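PDB 1TQY: actinorhodin polyketide putative beta-ketoacyl synthase 2 from Streptomyces coelicolor A3, which serves as the chain length factor of actinorhodin biosynthesis, a ketosynthase-like partner thought to influence how long the polyketide chain grows. Local coordinates for residues 44-49 / 202-207; 82-87 / 153-158; 121-126 / 134-139. All blocks are in the same frame, centred on the assembly; numbering follows the deposited sequence.

Contact 1. Residues 44-49 / 202-207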
ATOM      1  N   THR B  44      24.295  12.926   9.707  1.00 29.18           N
ATOM      2  CA  THR B  44      25.609  12.339   9.915  1.00 28.06           C
ATOM      3  C   THR B  44      25.710  10.974   9.242  1.00 27.99           C
ATOM      4  O   THR B  44      26.766  10.341   9.243  1.00 24.33           O
ATOM      5  CB  THR B  44      25.884  12.213  11.422  1.00 28.32           C
ATOM      6  OG1 THR B  44      24.893  11.374  12.024  1.00 26.18           O
ATOM      7  CG2 THR B  44      25.814  13.585  12.087  1.00 28.61           C
ATOM      8  N   ARG B  45      24.607  10.538   8.643  1.00 27.84           N
ATOM      9  CA  ARG B  45      24.564   9.255   7.950  1.00 28.70           C
ATOM     10  C   ARG B  45      25.521   9.234   6.763  1.00 29.50           C
ATOM     11  O   ARG B  45      25.900   8.171   6.279  1.00 29.94           O
ATOM     12  CB  ARG B  45      23.136   8.967   7.476  1.00 28.63           C
ATOM     13  CG  ARG B  45      22.127   8.817   8.604  1.00 29.23           C
ATOM     14  CD  ARG B  45      22.485   7.638   9.494  1.00 29.61           C
ATOM     15  NE  ARG B  45      21.886   7.754  10.817  1.00 31.38           N
ATOM     16  CZ  ARG B  45      20.694   7.276  11.153  1.00 33.51           C
ATOM     17  NH1 ARG B  45      19.955   6.633  10.254  1.00 33.50           N
ATOM     18  NH2 ARG B  45      20.244   7.447  12.390  1.00 32.35           N
ATOM     19  N   PHE B  46      25.905  10.422   6.303  1.00 28.94           N
ATOM     20  CA  PHE B  46      26.817  10.588   5.174  1.00 27.99           C
ATOM     21  C   PHE B  46      27.199  12.066   5.158  1.00 28.58           C
ATOM     22  O   PHE B  46      26.796  12.801   6.052  1.00 27.89           O
ATOM     23  CB  PHE B  46      26.119  10.180   3.874  1.00 26.93           C
ATOM     24  CG  PHE B  46      24.839  10.916   3.625  1.00 26.42           C
ATOM     25  CD1 PHE B  46      24.858  12.184   3.050  1.00 24.40           C
ATOM     26  CD2 PHE B  46      23.619  10.368   4.009  1.00 24.36           C
ATOM     27  CE1 PHE B  46      23.681  12.900   2.859  1.00 23.06           C
ATOM     28  CE2 PHE B  46      22.431  11.071   3.827  1.00 25.83           C
ATOM     29  CZ  PHE B  46      22.465  12.348   3.247  1.00 24.22           C
ATOM     30  N   ASP B  47      27.966  12.502   4.163  1.00 29.67           N
ATOM     31  CA  ASP B  47      28.407  13.903   4.080  1.00 31.01           C
ATOM     32  C   ASP B  47      27.368  14.828   3.432  1.00 30.33           C
ATOM     33  O   ASP B  47      27.378  15.003   2.217  1.00 31.17           O
ATOM     34  CB  ASP B  47      29.716  13.976   3.276  1.00 32.56           C
ATOM     35  CG  ASP B  47      30.443  15.306   3.438  1.00 34.12           C
ATOM     36  OD1 ASP B  47      29.815  16.290   3.884  1.00 35.27           O
ATOM     37  OD2 ASP B  47      31.645  15.366   3.104  1.00 36.28           O
ATOM     38  N   VAL B  48      26.493  15.432   4.235  1.00 30.29           N
ATOM     39  CA  VAL B  48      25.458  16.330   3.707  1.00 31.52           C
ATOM     40  C   VAL B  48      25.921  17.722   3.314  1.00 32.36           C
ATOM     41  O   VAL B  48      25.165  18.472   2.696  1.00 32.07           O
ATOM     42  CB  VAL B  48      24.296  16.566   4.703  1.00 32.83           C
ATOM     43  CG1 VAL B  48      23.272  15.485   4.576  1.00 34.19           C
ATOM     44  CG2 VAL B  48      24.833  16.677   6.118  1.00 34.52           C
ATOM     45  N   SER B  49      27.143  18.083   3.684  1.00 33.31           N
ATOM     46  CA  SER B  49      27.664  19.407   3.365  1.00 34.10           C
ATOM     47  C   SER B  49      27.681  19.641   1.869  1.00 33.87           C
ATOM     48  O   SER B  49      27.820  20.771   1.415  1.00 36.40           O
ATOM     49  CB  SER B  49      29.089  19.559   3.888  1.00 34.69           C
ATOM     50  OG  SER B  49      29.985  18.751   3.138  1.00 35.10           O
ATOM     51  N   TRP B 202      20.865   8.846  -1.698  1.00 21.17           N
ATOM     52  CA  TRP B 202      19.813   8.852  -2.719  1.00 21.14           C
ATOM     53  C   TRP B 202      18.466   9.241  -2.119  1.00 21.07           C
ATOM     54  O   TRP B 202      17.765  10.111  -2.653  1.00 19.78           O
ATOM     55  CB  TRP B 202      19.721   7.478  -3.397  1.00 21.59           C
ATOM     56  CG  TRP B 202      18.901   7.458  -4.683  1.00 19.94           C
ATOM     57  CD1 TRP B 202      18.431   8.539  -5.392  1.00 18.70           C
ATOM     58  CD2 TRP B 202      18.474   6.291  -5.400  1.00 19.74           C
ATOM     59  NE1 TRP B 202      17.737   8.109  -6.502  1.00 19.59           N
ATOM     60  CE2 TRP B 202      17.744   6.737  -6.531  1.00 19.76           C
ATOM     61  CE3 TRP B 202      18.634   4.909  -5.196  1.00 20.46           C
ATOM     62  CZ2 TRP B 202      17.175   5.850  -7.458  1.00 18.30           C
ATOM     63  CZ3 TRP B 202      18.061   4.022  -6.129  1.00 19.99           C
ATOM     64  CH2 TRP B 202      17.343   4.506  -7.240  1.00 18.71           C
ATOM     65  N   GLY B 203      18.114   8.609  -1.000  1.00 21.77           N
ATOM     66  CA  GLY B 203      16.860   8.938  -0.341  1.00 21.11           C
ATOM     67  C   GLY B 203      16.823  10.420   0.019  1.00 21.54           C
ATOM     68  O   GLY B 203      15.782  11.067  -0.059  1.00 20.41           O
ATOM     69  N   TRP B 204      17.977  10.961   0.394  1.00 20.13           N
ATOM     70  CA  TRP B 204      18.087  12.366   0.781  1.00 21.59           C
ATOM     71  C   TRP B 204      17.831  13.315  -0.395  1.00 22.33           C
ATOM     72  O   TRP B 204      17.021  14.251  -0.314  1.00 25.18           O
ATOM     73  CB  TRP B 204      19.484  12.634   1.344  1.00 21.94           C
ATOM     74  CG  TRP B 204      19.607  13.984   1.987  1.00 21.07           C
ATOM     75  CD1 TRP B 204      20.373  15.033   1.564  1.00 18.26           C
ATOM     76  CD2 TRP B 204      18.892  14.442   3.140  1.00 19.99           C
ATOM     77  NE1 TRP B 204      20.175  16.123   2.383  1.00 19.69           N
ATOM     78  CE2 TRP B 204      19.271  15.788   3.359  1.00 19.98           C
ATOM     79  CE3 TRP B 204      17.965  13.847   4.010  1.00 19.36           C
ATOM     80  CZ2 TRP B 204      18.756  16.551   4.409  1.00 19.90           C
ATOM     81  CZ3 TRP B 204      17.453  14.610   5.058  1.00 21.21           C
ATOM     82  CH2 TRP B 204      17.854  15.950   5.244  1.00 20.17           C
ATOM     83  N   VAL B 205      18.537  13.053  -1.485  1.00 21.85           N
ATOM     84  CA  VAL B 205      18.443  13.832  -2.702  1.00 22.53           C
ATOM     85  C   VAL B 205      17.018  13.721  -3.255  1.00 22.20           C
ATOM     86  O   VAL B 205      16.471  14.686  -3.789  1.00 21.33           O
ATOM     87  CB  VAL B 205      19.572  13.312  -3.685  1.00 23.59           C
ATOM     88  CG1 VAL B 205      19.017  12.844  -5.008  1.00 23.94           C
ATOM     89  CG2 VAL B 205      20.631  14.369  -3.851  1.00 24.23           C
ATOM     90  N   SER B 206      16.412  12.545  -3.089  1.00 22.28           N
ATOM     91  CA  SER B 206      15.048  12.295  -3.552  1.00 22.16           C
ATOM     92  C   SER B 206      14.075  13.204  -2.787  1.00 22.17           C
ATOM     93  O   SER B 206      13.186  13.823  -3.377  1.00 20.06           O
ATOM     94  CB  SER B 206      14.686  10.814  -3.339  1.00 23.44           C
ATOM     95  OG  SER B 206      15.410   9.980  -4.249  1.00 22.06           O
ATOM     96  N   GLN B 207      14.264  13.299  -1.471  1.00 21.25           N
ATOM     97  CA  GLN B 207      13.413  14.140  -0.640  1.00 21.86           C
ATOM     98  C   GLN B 207      13.612  15.597  -1.024  1.00 20.95           C
ATOM     99  O   GLN B 207      12.653  16.373  -1.089  1.00 21.01           O
ATOM    100  CB  GLN B 207      13.729  13.904   0.847  1.00 21.35           C
ATOM    101  CG  GLN B 207      13.388  12.483   1.297  1.00 23.00           C
ATOM    102  CD  GLN B 207      13.730  12.190   2.750  1.00 23.56           C
ATOM    103  OE1 GLN B 207      13.071  12.661   3.677  1.00 23.12           O
ATOM    104  NE2 GLN B 207      14.780  11.405   2.950  1.00 26.71           N
TER

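Contact 2. Residues 82-87 / 153-158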
ATOM      1  N   LEU B  82      13.206  -0.505  13.073  1.00 24.27           N
ATOM      2  CA  LEU B  82      12.534   0.439  13.948  1.00 24.29           C
ATOM      3  C   LEU B  82      11.070   0.024  14.124  1.00 23.16           C
ATOM      4  O   LEU B  82      10.543   0.055  15.234  1.00 25.37           O
ATOM      5  CB  LEU B  82      12.635   1.850  13.358  1.00 24.14           C
ATOM      6  CG  LEU B  82      14.050   2.427  13.425  1.00 24.28           C
ATOM      7  CD1 LEU B  82      14.226   3.542  12.409  1.00 25.66           C
ATOM      8  CD2 LEU B  82      14.321   2.912  14.822  1.00 22.53           C
ATOM      9  N   ALA B  83      10.433  -0.386  13.031  1.00 22.44           N
ATOM     10  CA  ALA B  83       9.040  -0.817  13.056  1.00 21.34           C
ATOM     11  C   ALA B  83       8.851  -2.069  13.910  1.00 22.33           C
ATOM     12  O   ALA B  83       7.862  -2.187  14.626  1.00 22.91           O
ATOM     13  CB  ALA B  83       8.553  -1.085  11.629  1.00 19.88           C
ATOM     14  N   LEU B  84       9.786  -3.010  13.818  1.00 21.47           N
ATOM     15  CA  LEU B  84       9.695  -4.238  14.602  1.00 23.46           C
ATOM     16  C   LEU B  84       9.889  -3.904  16.082  1.00 23.99           C
ATOM     17  O   LEU B  84       9.230  -4.478  16.939  1.00 26.24           O
ATOM     18  CB  LEU B  84      10.763  -5.252  14.154  1.00 22.76           C
ATOM     19  CG  LEU B  84      10.598  -5.943  12.787  1.00 23.53           C
ATOM     20  CD1 LEU B  84      11.893  -6.644  12.395  1.00 25.16           C
ATOM     21  CD2 LEU B  84       9.450  -6.946  12.858  1.00 20.40           C
ATOM     22  N   THR B  85      10.783  -2.966  16.374  1.00 23.76           N
ATOM     23  CA  THR B  85      11.041  -2.589  17.754  1.00 23.80           C
ATOM     24  C   THR B  85       9.809  -1.914  18.312  1.00 24.46           C
ATOM     25  O   THR B  85       9.370  -2.196  19.433  1.00 25.70           O
ATOM     26  CB  THR B  85      12.217  -1.621  17.843  1.00 24.03           C
ATOM     27  OG1 THR B  85      13.369  -2.226  17.252  1.00 23.94           O
ATOM     28  CG2 THR B  85      12.505  -1.260  19.286  1.00 21.24           C
ATOM     29  N   ALA B  86       9.253  -1.018  17.505  1.00 25.44           N
ATOM     30  CA  ALA B  86       8.049  -0.286  17.862  1.00 25.27           C
ATOM     31  C   ALA B  86       6.914  -1.279  18.086  1.00 23.75           C
ATOM     32  O   ALA B  86       6.241  -1.235  19.116  1.00 24.63           O
ATOM     33  CB  ALA B  86       7.684   0.681  16.739  1.00 25.18           C
ATOM     34  N   ALA B  87       6.717  -2.180  17.127  1.00 23.58           N
ATOM     35  CA  ALA B  87       5.650  -3.167  17.226  1.00 22.81           C
ATOM     36  C   ALA B  87       5.749  -4.004  18.498  1.00 24.37           C
ATOM     37  O   ALA B  87       4.759  -4.188  19.200  1.00 23.30           O
ATOM     38  CB  ALA B  87       5.649  -4.068  15.994  1.00 23.13           C
ATOM     39  N   SER B 153       3.997  -9.448  11.021  1.00 22.98           N
ATOM     40  CA  SER B 153       3.109 -10.616  10.972  1.00 24.78           C
ATOM     41  C   SER B 153       3.828 -11.910  11.369  1.00 25.55           C
ATOM     42  O   SER B 153       3.377 -12.650  12.245  1.00 26.10           O
ATOM     43  CB  SER B 153       2.538 -10.762   9.556  1.00 24.28           C
ATOM     44  OG  SER B 153       2.080 -12.082   9.310  1.00 26.83           O
ATOM     45  N   ILE B 154       4.944 -12.173  10.699  1.00 26.65           N
ATOM     46  CA  ILE B 154       5.750 -13.364  10.941  1.00 27.84           C
ATOM     47  C   ILE B 154       6.331 -13.423  12.348  1.00 27.85           C
ATOM     48  O   ILE B 154       6.330 -14.475  12.988  1.00 27.51           O
ATOM     49  CB  ILE B 154       6.917 -13.433   9.937  1.00 26.98           C
ATOM     50  CG1 ILE B 154       6.364 -13.588   8.524  1.00 26.77           C
ATOM     51  CG2 ILE B 154       7.850 -14.593  10.276  1.00 28.85           C
ATOM     52  CD1 ILE B 154       7.418 -13.537   7.470  1.00 23.82           C
ATOM     53  N   ARG B 155       6.828 -12.293  12.833  1.00 27.14           N
ATOM     54  CA  ARG B 155       7.431 -12.282  14.146  1.00 28.68           C
ATOM     55  C   ARG B 155       6.452 -12.529  15.283  1.00 29.35           C
ATOM     56  O   ARG B 155       6.842 -13.032  16.334  1.00 29.25           O
ATOM     57  CB  ARG B 155       8.157 -10.963  14.405  1.00 30.00           C
ATOM     58  CG  ARG B 155       9.229 -11.119  15.462  1.00 33.74           C
ATOM     59  CD  ARG B 155       9.584  -9.802  16.084  1.00 37.42           C
ATOM     60  NE  ARG B 155      10.702  -9.910  17.012  1.00 38.95           N
ATOM     61  CZ  ARG B 155      11.153  -8.890  17.730  1.00 42.29           C
ATOM     62  NH1 ARG B 155      10.575  -7.701  17.623  1.00 40.52           N
ATOM     63  NH2 ARG B 155      12.183  -9.053  18.550  1.00 43.07           N
ATOM     64  N   HIS B 156       5.184 -12.187  15.097  1.00 29.74           N
ATOM     65  CA  HIS B 156       4.236 -12.389  16.179  1.00 28.97           C
ATOM     66  C   HIS B 156       3.195 -13.459  15.893  1.00 28.48           C
ATOM     67  O   HIS B 156       2.308 -13.709  16.707  1.00 29.05           O
ATOM     68  CB  HIS B 156       3.589 -11.049  16.529  1.00 28.45           C
ATOM     69  CG  HIS B 156       4.588 -10.003  16.910  1.00 27.80           C
ATOM     70  ND1 HIS B 156       5.254 -10.014  18.118  1.00 27.68           N
ATOM     71  CD2 HIS B 156       5.110  -8.971  16.205  1.00 27.95           C
ATOM     72  CE1 HIS B 156       6.144  -9.038  18.139  1.00 26.69           C
ATOM     73  NE2 HIS B 156       6.078  -8.390  16.990  1.00 27.09           N
ATOM     74  N   GLY B 157       3.328 -14.111  14.743  1.00 28.62           N
ATOM     75  CA  GLY B 157       2.396 -15.160  14.378  1.00 28.12           C
ATOM     76  C   GLY B 157       0.983 -14.653  14.189  1.00 29.28           C
ATOM     77  O   GLY B 157       0.011 -15.296  14.599  1.00 28.24           O
ATOM     78  N   MET B 158       0.863 -13.486  13.562  1.00 27.95           N
ATOM     79  CA  MET B 158      -0.446 -12.893  13.305  1.00 27.06           C
ATOM     80  C   MET B 158      -0.877 -13.301  11.903  1.00 26.10           C
ATOM     81  O   MET B 158      -0.173 -13.022  10.944  1.00 25.14           O
ATOM     82  CB  MET B 158      -0.358 -11.372  13.449  1.00 27.90           C
ATOM     83  CG  MET B 158       0.017 -10.969  14.855  1.00 28.36           C
ATOM     84  SD  MET B 158      -0.008  -9.203  15.169  1.00 30.62           S
ATOM     85  CE  MET B 158       0.576  -9.195  16.897  1.00 30.73           C
TER
HETATM   86  O   HOH W   1       8.208  -6.702  16.590  1.00 25.53           O

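Contact 3. Residues 121-126 / 134-139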
ATOM      1  N   HIS B 121      19.193   0.943  -2.120  1.00 21.42           N
ATOM      2  CA  HIS B 121      20.236   1.770  -2.731  1.00 20.11           C
ATOM      3  C   HIS B 121      21.538   0.965  -2.788  1.00 21.31           C
ATOM      4  O   HIS B 121      22.207   0.904  -3.824  1.00 22.26           O
ATOM      5  CB  HIS B 121      20.448   3.051  -1.921  1.00 19.05           C
ATOM      6  CG  HIS B 121      21.464   3.989  -2.506  1.00 21.01           C
ATOM      7  ND1 HIS B 121      21.880   5.128  -1.850  1.00 19.71           N
ATOM      8  CD2 HIS B 121      22.169   3.946  -3.664  1.00 19.45           C
ATOM      9  CE1 HIS B 121      22.797   5.744  -2.576  1.00 19.26           C
ATOM     10  NE2 HIS B 121      22.990   5.048  -3.680  1.00 19.64           N
ATOM     11  N   ARG B 122      21.892   0.329  -1.677  1.00 21.17           N
ATOM     12  CA  ARG B 122      23.113  -0.476  -1.642  1.00 22.48           C
ATOM     13  C   ARG B 122      23.030  -1.617  -2.656  1.00 22.40           C
ATOM     14  O   ARG B 122      24.037  -1.986  -3.271  1.00 22.67           O
ATOM     15  CB  ARG B 122      23.343  -1.041  -0.230  1.00 21.33           C
ATOM     16  CG  ARG B 122      23.422   0.031   0.843  1.00 21.10           C
ATOM     17  CD  ARG B 122      23.384  -0.540   2.239  1.00 20.23           C
ATOM     18  NE  ARG B 122      23.359   0.534   3.223  1.00 22.28           N
ATOM     19  CZ  ARG B 122      24.356   1.391   3.418  1.00 22.31           C
ATOM     20  NH1 ARG B 122      25.465   1.292   2.702  1.00 23.87           N
ATOM     21  NH2 ARG B 122      24.237   2.363   4.311  1.00 20.19           N
ATOM     22  N   GLU B 123      21.841  -2.181  -2.851  1.00 22.22           N
ATOM     23  CA  GLU B 123      21.710  -3.282  -3.812  1.00 23.40           C
ATOM     24  C   GLU B 123      21.840  -2.769  -5.239  1.00 23.30           C
ATOM     25  O   GLU B 123      22.348  -3.473  -6.117  1.00 23.89           O
ATOM     26  CB  GLU B 123      20.379  -4.027  -3.614  1.00 24.49           C
ATOM     27  CG  GLU B 123      20.300  -4.843  -2.314  1.00 27.19           C
ATOM     28  CD  GLU B 123      21.506  -5.767  -2.103  1.00 30.72           C
ATOM     29  OE1 GLU B 123      21.978  -6.376  -3.092  1.00 28.98           O
ATOM     30  OE2 GLU B 123      21.964  -5.895  -0.939  1.00 30.56           O
ATOM     31  N   PHE B 124      21.388  -1.540  -5.473  1.00 24.17           N
ATOM     32  CA  PHE B 124      21.497  -0.930  -6.807  1.00 24.28           C
ATOM     33  C   PHE B 124      22.971  -0.681  -7.110  1.00 25.15           C
ATOM     34  O   PHE B 124      23.430  -0.871  -8.238  1.00 23.59           O
ATOM     35  CB  PHE B 124      20.762   0.413  -6.849  1.00 23.86           C
ATOM     36  CG  PHE B 124      19.370   0.332  -7.385  1.00 23.85           C
ATOM     37  CD1 PHE B 124      19.150   0.197  -8.752  1.00 25.33           C
ATOM     38  CD2 PHE B 124      18.279   0.437  -6.534  1.00 23.43           C
ATOM     39  CE1 PHE B 124      17.859   0.177  -9.273  1.00 26.39           C
ATOM     40  CE2 PHE B 124      16.974   0.418  -7.038  1.00 25.54           C
ATOM     41  CZ  PHE B 124      16.764   0.290  -8.412  1.00 25.76           C
ATOM     42  N   ARG B 125      23.707  -0.255  -6.089  1.00 25.20           N
ATOM     43  CA  ARG B 125      25.125   0.041  -6.271  1.00 27.38           C
ATOM     44  C   ARG B 125      25.941  -1.220  -6.571  1.00 25.50           C
ATOM     45  O   ARG B 125      26.781  -1.204  -7.455  1.00 24.73           O
ATOM     46  CB  ARG B 125      25.681   0.756  -5.035  1.00 29.06           C
ATOM     47  CG  ARG B 125      26.962   1.522  -5.316  1.00 33.88           C
ATOM     48  CD  ARG B 125      27.484   2.221  -4.066  1.00 38.32           C
ATOM     49  NE  ARG B 125      28.800   1.708  -3.716  1.00 46.16           N
ATOM     50  CZ  ARG B 125      29.875   1.830  -4.490  1.00 48.88           C
ATOM     51  NH1 ARG B 125      29.790   2.461  -5.653  1.00 49.27           N
ATOM     52  NH2 ARG B 125      31.028   1.284  -4.120  1.00 50.58           N
ATOM     53  N   LYS B 126      25.674  -2.302  -5.843  1.00 24.85           N
ATOM     54  CA  LYS B 126      26.387  -3.548  -6.047  1.00 25.77           C
ATOM     55  C   LYS B 126      26.140  -4.117  -7.437  1.00 26.67           C
ATOM     56  O   LYS B 126      27.048  -4.676  -8.060  1.00 24.70           O
ATOM     57  CB  LYS B 126      25.977  -4.578  -5.002  1.00 24.45           C
ATOM     58  CG  LYS B 126      26.362  -4.194  -3.582  1.00 25.82           C
ATOM     59  CD  LYS B 126      26.213  -5.351  -2.618  1.00 26.84           C
ATOM     60  CE  LYS B 126      24.838  -5.974  -2.663  1.00 29.89           C
ATOM     61  NZ  LYS B 126      24.607  -6.856  -1.475  1.00 27.31           N
ATOM     62  N   SER B 134      26.086 -10.204  -7.228  1.00 28.90           N
ATOM     63  CA  SER B 134      26.379  -9.661  -5.907  1.00 27.61           C
ATOM     64  C   SER B 134      25.127  -9.258  -5.126  1.00 27.43           C
ATOM     65  O   SER B 134      25.203  -8.999  -3.920  1.00 24.52           O
ATOM     66  CB  SER B 134      27.289  -8.439  -6.034  1.00 30.12           C
ATOM     67  OG  SER B 134      26.562  -7.342  -6.562  1.00 34.61           O
ATOM     68  N   VAL B 135      23.983  -9.198  -5.806  1.00 26.66           N
ATOM     69  CA  VAL B 135      22.737  -8.801  -5.157  1.00 25.93           C
ATOM     70  C   VAL B 135      22.294  -9.760  -4.063  1.00 26.12           C
ATOM     71  O   VAL B 135      22.280 -10.979  -4.239  1.00 27.44           O
ATOM     72  CB  VAL B 135      21.583  -8.621  -6.182  1.00 25.82           C
ATOM     73  CG1 VAL B 135      20.252  -8.402  -5.453  1.00 23.86           C
ATOM     74  CG2 VAL B 135      21.872  -7.427  -7.071  1.00 22.10           C
ATOM     75  N   SER B 136      21.943  -9.179  -2.921  1.00 26.10           N
ATOM     76  CA  SER B 136      21.498  -9.919  -1.745  1.00 26.15           C
ATOM     77  C   SER B 136      20.288 -10.812  -1.973  1.00 27.18           C
ATOM     78  O   SER B 136      19.407 -10.506  -2.780  1.00 27.26           O
ATOM     79  CB  SER B 136      21.181  -8.942  -0.618  1.00 24.69           C
ATOM     80  OG  SER B 136      20.535  -9.615   0.443  1.00 28.13           O
ATOM     81  N   VAL B 137      20.233 -11.915  -1.241  1.00 26.31           N
ATOM     82  CA  VAL B 137      19.108 -12.818  -1.374  1.00 25.40           C
ATOM     83  C   VAL B 137      17.890 -12.219  -0.658  1.00 24.79           C
ATOM     84  O   VAL B 137      16.785 -12.749  -0.758  1.00 23.96           O
ATOM     85  CB  VAL B 137      19.439 -14.230  -0.784  1.00 24.05           C
ATOM     86  CG1 VAL B 137      20.488 -14.923  -1.651  1.00 23.51           C
ATOM     87  CG2 VAL B 137      19.949 -14.097   0.649  1.00 23.73           C
ATOM     88  N   TYR B 138      18.094 -11.106   0.054  1.00 25.29           N
ATOM     89  CA  TYR B 138      17.008 -10.428   0.779  1.00 26.07           C
ATOM     90  C   TYR B 138      16.444  -9.213   0.033  1.00 27.21           C
ATOM     91  O   TYR B 138      15.422  -8.654   0.433  1.00 27.43           O
ATOM     92  CB  TYR B 138      17.473  -9.951   2.159  1.00 25.49           C
ATOM     93  CG  TYR B 138      18.141 -11.017   2.974  1.00 27.94           C
ATOM     94  CD1 TYR B 138      17.485 -12.221   3.252  1.00 29.47           C
ATOM     95  CD2 TYR B 138      19.454 -10.846   3.427  1.00 28.56           C
ATOM     96  CE1 TYR B 138      18.119 -13.237   3.954  1.00 31.82           C
ATOM     97  CE2 TYR B 138      20.105 -11.855   4.133  1.00 30.58           C
ATOM     98  CZ  TYR B 138      19.433 -13.051   4.390  1.00 32.78           C
ATOM     99  OH  TYR B 138      20.069 -14.074   5.058  1.00 35.76           O
ATOM    100  N   GLU B 139      17.106  -8.799  -1.041  1.00 26.09           N
ATOM    101  CA  GLU B 139      16.641  -7.638  -1.800  1.00 26.49           C
ATOM    102  C   GLU B 139      15.210  -7.844  -2.279  1.00 27.44           C
ATOM    103  O   GLU B 139      14.471  -6.880  -2.478  1.00 24.58           O
ATOM    104  CB  GLU B 139      17.558  -7.381  -2.998  1.00 24.71           C
ATOM    105  CG  GLU B 139      17.062  -6.322  -3.976  1.00 25.37           C
ATOM    106  CD  GLU B 139      16.990  -4.904  -3.400  1.00 24.64           C
ATOM    107  OE1 GLU B 139      17.295  -4.676  -2.212  1.00 24.33           O
ATOM    108  OE2 GLU B 139      16.623  -3.995  -4.167  1.00 24.31           O
TER

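Contact 1. Residues 44-49 / 202-207
Asp47 OD1, set in the chain between Phe46 and Val48, the two residues that touch Trp204, is gripped twice by one serine. Asp47 OD1 accepts from Ser49 N at 3.2 Å, an Asx turn, and from Ser49 OG at 2.6 Å, both donors approaching from one face of the carboxylate. The loop is folded by this pair of bonds, and its apolar residues on either side of the aspartate meet the indole.

Val48 CG1 stands over one face of that indole, displaced toward the rim, 3.8 Å from Trp204 NE1. Measured to the centroid of the Trp204 five-membered ring, Val48 CG1 lies at 4.2 Å and 25° off the ring normal, which qualifies as a CH-pi contact. The N-H of Trp204 NE1 is engaged by the backbone O of Ala53.

With CG anti to its backbone N (chi1 -170°), Trp204 carries its indole from helix 201-208 toward the loop between strands 40-42 and 55-57, within the N-terminal part of the thiolase-like ketosynthase fold. The backbones stay well apart: the nearest CA atoms, those of Val48 and Trp204, are 8.9 Å from each other.

Phe46 brings its edge to the same tryptophan. Phe46 CZ touches Trp204 CG and Trp204 CB, both at 3.5 Å, where the indole joins its own side-chain stem. The ring planes of Phe46 and Trp204 are inclined at 61° and the centroid of the phenyl is 5.3 Å from that of the five-membered ring, an offset edge-to-face pair. Both Phe46 and Val48 run roughly at right angles to the tryptophan side chain. On the helix, Trp202 points away from the loop, and its ring meets an aromatic side chain of the neighbouring protein chain.

Contact 2. Residues 82-87 / 153-158
Arg155 reaches from helix 147-156 toward Leu84 on helix 78-93, in a water-mediated helix-to-helix contact within the N-terminal half of the ketosynthase fold. Arg155 CB lies over one face of the neighbouring His156 ring, 4.0 Å above the plane and shifted toward the rim. From there CG leaves anti to the backbone N (chi1 -157°), and the chain runs extended through CD to NE, which carries the guanidinium across to the other helix. At the tip, Arg155 NH1 stands 3.6 Å from Leu84 O and 4.3 Å from Leu84 CB, with the carbonyl oxygen at the guanidinium edge, in its plane. No direct hydrogen bond spans this separation.

A water closes it instead. This water donates to Leu84 O over 2.5 Å and accepts from Arg155 NH1 over 2.8 Å, and it also bonds to His156 NE2 at 2.7 Å, lying in the plane of the imidazole at its edge. Beside this bridge, Ala87 CB comes to 4.5 Å from His156 NE2. The arginine and histidine side chains also pack on Asp88, one turn beyond Leu84 on the same helix. Because no hydrogen bond joins the segments directly, the polar link between segments 82-87 and 153-158 runs through one water, which satisfies a helix carbonyl, a guanidinium N-H and an imidazole nitrogen together.

Contact 3. Residues 121-126 / 134-139
Glu123 of helix 117-129 turns toward the 134-139 loop and makes the main polar bond between them. A bend at chi2 (-50°) brings Glu123 OE1 to Ser136 N at 2.8 Å. The N-H points nearly straight at the oxygen, 169°, although it comes from well above the carboxylate plane. Farther up the glutamate, Glu123 CG lies 3.0 Å from Glu139 OE1; the two acidic chains slide past each other in opposite directions, and Glu139 OE2 is held by Thr120 OG1.

One turn on, Lys126 folds back along the helix through a bend at chi3. Lys126 NZ forms a salt bridge with Glu123 OE2 at 2.9 Å, on the syn side, and makes a weak bond to Ser134 O at 3.3 Å. Ser134 OG touches Lys126 CB at 3.2 Å while bonding to Gly131 O. The same Ser136 that gives its N-H to Glu123 accepts with its OG from Tyr138 N at 2.9 Å, a capping bond ahead of helix 139-142.

Glu123 thus has separate partners for its two oxygens, a backbone N-H and an ammonium group, and the lysine would be expected to offset part of the negative charge that Glu123 and Glu139 bring together.

Overall arrangement
From the N terminus, the chain first enters contact 1 at the loop 44-49 and reaches segment 202-207, on helix 201-208, 152 residues later. Both other contacts fall within that span. Contact 2 opens at helix 78-93 and closes at 153-158; contact 3, the shortest closure, joins helix 117-129 to the loop just after it and lies within contact 2. The three therefore nest without crossing. In space contacts 1 and 3 meet, Trp202 packing on His121 and Phe124, whereas contact 2 touches neither, its nearest atoms being about 7 Å from contact 1 and about 11 Å from contact 3.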